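Local coordinates for protein putative transcriptional regulator, LysR family (Vibrio parahaemolyticus, PDB 3OXN) that probably binds DNA and regulates transcription as a LysR-type factor, represented here by its C-terminal substrate-binding (effector-sensing) domain without the helix-turn-helix, at the interface of chains A and B. Coordinates in Å, arbitrary orientation; residue numbers count along the deposited sequence, not the author numbering. Chains: chain A/B, Putative transcriptional regulator, LysR family.

Contact 1: the interface of chains A and B. Residues chain A 38-39, 42; chain B 144, 152, 155-156, 159.
A:Pro39 and A:Tyr42 lie on regular helix 28-44 and meet helix 150-157 of chain B and the loop after it, while B:Val144 comes from strand 143-147 but has helix-like backbone torsions. The patch belongs to the LysR substrate-binding domain, a fold of the periplasmic-binding-protein type. Such domains commonly pair side by side and antiparallel, and this interface probably is that pairing.

A:Tyr42 spans the patch. Its CG is anti to its own carbonyl carbon and beside the backbone N (chi1 -85°), which carries the ring toward chain B. The phenol hydroxyl donates a hydrogen bond to the backbone carbonyl of B:Val144, with A:Tyr42 OH 2.5 Å from B:Val144 O. The C=O...OH angle is 131°. The hydroxyl sits above the carbonyl plane, 49° out of it, and so does not use a lone-pair direction. The bond probably restrains the far end of the phenol.

The side chain of B:Val144 points opposite to the tyrosine. Its CG1 methyl lies off the ring plane, 3.4 Å from A:Tyr42 CE1. B:Ile156 arrives obliquely under the same face, near the opposite side edge. B:Ile156 CG2 lies 3.9 Å from A:Tyr42 CD2. At the base of the tyrosine, B:Thr159 CG2 is 4.1 Å from A:Tyr42 CB. This threonine turns its methyl, not OG1, toward the tyrosine.

One turn back, the alanines of chain B present little side chain, which probably lets the helices approach. A:Pro39 presses its ring on the chain B helix, with CG 3.6 Å from B:Ala155 O. A:Leu38 adds its CD1 methyl, 3.8 Å from B:Ala152 O.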
loop_
_atom_site.group_PDB
_atom_site.type_symbol
_atom_site.label_atom_id
_atom_site.label_comp_id
_atom_site.label_asym_id
_atom_site.label_seq_id
_atom_site.Cartn_x
_atom_site.Cartn_y
_atom_site.Cartn_z
ATOM N N LEU A 38 9.098 6.777 12.273
ATOM C CA LEU A 38 8.273 6.224 13.349
ATOM C C LEU A 38 9.036 5.848 14.636
ATOM O O LEU A 38 8.504 5.983 15.726
ATOM C CB LEU A 38 7.410 5.054 12.850
ATOM C CG LEU A 38 6.030 5.389 12.264
ATOM C CD1 LEU A 38 5.474 4.228 11.489
ATOM C CD2 LEU A 38 5.046 5.800 13.340
ATOM N N PRO A 39 10.278 5.361 14.516
ATOM C CA PRO A 39 10.943 4.951 15.757
ATOM C C PRO A 39 11.203 6.114 16.712
ATOM O O PRO A 39 10.979 5.976 17.915
ATOM C CB PRO A 39 12.250 4.343 15.261
ATOM C CG PRO A 39 11.927 3.861 13.882
ATOM C CD PRO A 39 10.989 4.878 13.321
ATOM N N TYR A 42 7.686 7.178 18.552
ATOM C CA TYR A 42 7.225 6.356 19.662
ATOM C C TYR A 42 8.206 6.369 20.813
ATOM O O TYR A 42 7.829 6.222 21.980
ATOM C CB TYR A 42 6.984 4.927 19.195
ATOM C CG TYR A 42 5.614 4.762 18.610
ATOM C CD1 TYR A 42 4.511 4.627 19.436
ATOM C CD2 TYR A 42 5.412 4.783 17.233
ATOM C CE1 TYR A 42 3.259 4.493 18.918
ATOM C CE2 TYR A 42 4.159 4.644 16.702
ATOM C CZ TYR A 42 3.076 4.498 17.551
ATOM O OH TYR A 42 1.798 4.347 17.047
ATOM N N VAL B 144 -1.977 0.585 18.987
ATOM C CA VAL B 144 -0.903 1.567 18.880
ATOM C C VAL B 144 -0.699 2.078 17.456
ATOM O O VAL B 144 -0.404 3.247 17.233
ATOM C CB VAL B 144 0.409 1.025 19.461
ATOM C CG1 VAL B 144 1.599 1.562 18.701
ATOM C CG2 VAL B 144 0.509 1.352 20.934
ATOM N N ALA B 152 5.469 -0.400 7.886
ATOM C CA ALA B 152 5.282 0.549 8.988
ATOM C C ALA B 152 5.243 -0.101 10.360
ATOM O O ALA B 152 5.736 0.474 11.328
ATOM C CB ALA B 152 4.018 1.372 8.772
ATOM N N ALA B 155 8.753 -1.247 11.200
ATOM C CA ALA B 155 9.514 -0.102 11.678
ATOM C C ALA B 155 9.551 0.023 13.212
ATOM O O ALA B 155 10.495 0.597 13.755
ATOM C CB ALA B 155 8.990 1.184 11.037
ATOM N N ILE B 156 8.536 -0.497 13.908
ATOM C CA ILE B 156 8.544 -0.429 15.371
ATOM C C ILE B 156 8.724 -1.724 16.124
ATOM O O ILE B 156 8.694 -1.709 17.353
ATOM C CB ILE B 156 7.289 0.230 15.990
ATOM C CG1 ILE B 156 6.110 0.243 15.022
ATOM C CG2 ILE B 156 7.627 1.629 16.516
ATOM C CD1 ILE B 156 4.778 0.093 15.724
ATOM N N THR B 159 10.835 -1.491 19.225
ATOM C CA THR B 159 10.472 -0.379 20.093
ATOM C C THR B 159 9.417 -0.828 21.077
ATOM O O THR B 159 9.644 -0.873 22.281
ATOM C CB THR B 159 9.930 0.811 19.280
ATOM O OG1 THR B 159 10.859 1.153 18.237
ATOM C CG2 THR B 159 9.713 2.021 20.181
#

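Contact 2: the interface of chains A and B. Residues chain A 30-31, 149, 151, 178; chain B 31, 149, 151, 178.
B:Glu151 OE1, a carboxylate oxygen, lies against A:Gln31 near the two-fold axis. This is the central part of the probable dimer interface between two LysR substrate-binding domains. The oxygen is 3.5 Å from A:Gln31 CG and also near the amide oxygen, but the pair is not a hydrogen bond. The two side chains run alongside each other and point the same way. Their amide and carboxylate planes are turned 49° apart. A:Gln31 is extended beyond CG, whereas B:Glu151 bends at chi2 (-88°), and their CG atoms also touch.

The twin pair is looser: A:Glu151 CG is 4.0 Å from B:Gln31 CA, and the side chains cross. The two glutamates slide past each other in opposite directions. A:Glu151 OE2 and B:Glu151 OE2 are 4.0 Å apart, so the two carboxylates may raise each other's pKa.

Beside them, A:His149 and B:His149 meet edge to face, with ring planes 68° apart. Each imidazole is also capped by an aliphatic group of the other chain. With its CG anti to the backbone N, the selenomethionine A:Met30 reaches over a face of B:His149. That CG is offset toward the rim and 3.3 Å from B:His149 CD2. B:Gln31 covers A:His149, with its CG 3.6 Å from A:His149 CD2 and its CD over the ring centre.

At the far end, A:Tyr178 OH and B:Tyr178 OH face each other at 3.7 Å, beyond a hydrogen bond. The rings approach obliquely.

The site lies about the molecular two-fold. A:Met30 and A:Gln31 come from the N-terminal part of helix 28-44, with B:Gln31 in helix 27-31. A:His149 and B:His149 precede the helices that begin near residue 150. A:Tyr178 lies just after helix 168-177, and B:Tyr178 ends helix 168-178.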
loop_
_atom_site.group_PDB
_atom_site.type_symbol
_atom_site.label_atom_id
_atom_site.label_comp_id
_atom_site.label_asym_id
_atom_site.label_seq_id
_atom_site.Cartn_x
_atom_site.Cartn_y
_atom_site.Cartn_z
HETATM N N MSE A 30 4.574 5.872 2.730
HETATM C CA MSE A 30 4.183 4.880 3.710
HETATM C C MSE A 30 5.218 3.789 3.821
HETATM O O MSE A 30 5.171 2.960 4.727
HETATM C CB MSE A 30 2.839 4.273 3.305
HETATM C CG MSE A 30 2.059 3.754 4.471
HETATM SE SE MSE A 30 1.892 5.148 5.838
HETATM C CE MSE A 30 2.080 3.993 7.412
ATOM N N GLN A 31 6.153 3.793 2.881
ATOM C CA GLN A 31 7.194 2.775 2.810
ATOM C C GLN A 31 8.594 3.344 3.045
ATOM O O GLN A 31 9.515 2.609 3.396
ATOM C CB GLN A 31 7.146 2.084 1.445
ATOM C CG GLN A 31 6.127 0.961 1.346
ATOM C CD GLN A 31 5.820 0.574 -0.093
ATOM O OE1 GLN A 31 5.218 -0.473 -0.352
ATOM N NE2 GLN A 31 6.224 1.423 -1.037
ATOM N N HIS A 149 1.320 -0.849 -4.242
ATOM C CA HIS A 149 2.289 -1.610 -3.469
ATOM C C HIS A 149 3.157 -2.211 -4.553
ATOM O O HIS A 149 2.677 -2.441 -5.662
ATOM C CB HIS A 149 1.627 -2.707 -2.636
ATOM C CG HIS A 149 0.507 -2.209 -1.765
ATOM N ND1 HIS A 149 0.684 -1.250 -0.799
ATOM C CD2 HIS A 149 -0.807 -2.553 -1.722
ATOM C CE1 HIS A 149 -0.475 -1.008 -0.201
ATOM N NE2 HIS A 149 -1.389 -1.788 -0.740
ATOM N N GLU A 151 4.830 -5.211 -4.329
ATOM C CA GLU A 151 4.838 -6.675 -4.372
ATOM C C GLU A 151 4.125 -7.228 -5.607
ATOM O O GLU A 151 4.124 -8.431 -5.839
ATOM C CB GLU A 151 4.261 -7.292 -3.100
ATOM C CG GLU A 151 3.524 -6.305 -2.214
ATOM C CD GLU A 151 4.258 -6.011 -0.903
ATOM O OE1 GLU A 151 4.655 -6.979 -0.198
ATOM O OE2 GLU A 151 4.416 -4.806 -0.582
ATOM N N TYR A 178 15.797 -7.001 -2.480
ATOM C CA TYR A 178 15.118 -7.903 -3.393
ATOM C C TYR A 178 16.089 -8.241 -4.503
ATOM O O TYR A 178 15.697 -8.606 -5.615
ATOM C CB TYR A 178 13.858 -7.254 -3.957
ATOM C CG TYR A 178 12.733 -7.155 -2.963
ATOM C CD1 TYR A 178 11.980 -8.274 -2.627
ATOM C CD2 TYR A 178 12.424 -5.948 -2.359
ATOM C CE1 TYR A 178 10.940 -8.189 -1.713
ATOM C CE2 TYR A 178 11.393 -5.849 -1.445
ATOM C CZ TYR A 178 10.650 -6.972 -1.125
ATOM O OH TYR A 178 9.620 -6.876 -0.216
ATOM N N GLN B 31 -1.501 -6.921 -1.910
ATOM C CA GLN B 31 -0.257 -7.538 -1.458
ATOM C C GLN B 31 -0.300 -9.059 -1.474
ATOM O O GLN B 31 0.744 -9.720 -1.475
ATOM C CB GLN B 31 0.117 -7.033 -0.062
ATOM C CG GLN B 31 -0.097 -5.536 0.114
ATOM C CD GLN B 31 0.093 -5.081 1.546
ATOM O OE1 GLN B 31 1.198 -5.185 2.096
ATOM N NE2 GLN B 31 -0.976 -4.558 2.157
ATOM N N HIS B 149 0.389 -1.053 5.508
ATOM C CA HIS B 149 1.688 -1.480 5.024
ATOM C C HIS B 149 2.464 -1.942 6.234
ATOM O O HIS B 149 2.800 -1.132 7.095
ATOM C CB HIS B 149 2.420 -0.300 4.402
ATOM C CG HIS B 149 1.628 0.417 3.362
ATOM N ND1 HIS B 149 2.018 0.472 2.039
ATOM C CD2 HIS B 149 0.459 1.096 3.442
ATOM C CE1 HIS B 149 1.124 1.165 1.353
ATOM N NE2 HIS B 149 0.162 1.546 2.175
ATOM N N GLU B 151 5.315 -2.586 6.432
ATOM C CA GLU B 151 6.609 -1.923 6.407
ATOM C C GLU B 151 6.615 -1.034 7.635
ATOM O O GLU B 151 7.603 -0.958 8.351
ATOM C CB GLU B 151 6.751 -1.064 5.149
ATOM C CG GLU B 151 5.663 -1.301 4.079
ATOM C CD GLU B 151 5.995 -2.424 3.093
ATOM O OE1 GLU B 151 7.010 -2.307 2.362
ATOM O OE2 GLU B 151 5.226 -3.413 3.039
ATOM N N TYR B 178 10.535 -11.373 6.408
ATOM C CA TYR B 178 10.948 -10.256 7.239
ATOM C C TYR B 178 11.427 -10.817 8.558
ATOM O O TYR B 178 11.669 -10.085 9.518
ATOM C CB TYR B 178 9.811 -9.285 7.491
ATOM C CG TYR B 178 9.381 -8.466 6.298
ATOM C CD1 TYR B 178 10.216 -7.505 5.742
ATOM C CD2 TYR B 178 8.119 -8.627 5.756
ATOM C CE1 TYR B 178 9.799 -6.748 4.662
ATOM C CE2 TYR B 178 7.697 -7.886 4.691
ATOM C CZ TYR B 178 8.533 -6.948 4.145
ATOM O OH TYR B 178 8.081 -6.215 3.072
#

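The C-alpha centres of contact 1 and contact 2 are about 15 Å apart. Both draw on helix 28-44 of chain A and helix 150-157 of chain B. Contact 2 uses the start of each helix and contact 1 uses residues further along, so the two helices run beside each other across the boundary. Contact 2 joins residues of both copies around the symmetry axis. Contact 1 lies off the axis and has a twin with the chains exchanged. Together they fit an antiparallel dimer of substrate-binding domains, as is usual in LysR-type regulators, although the structure alone does not show that it forms in solution.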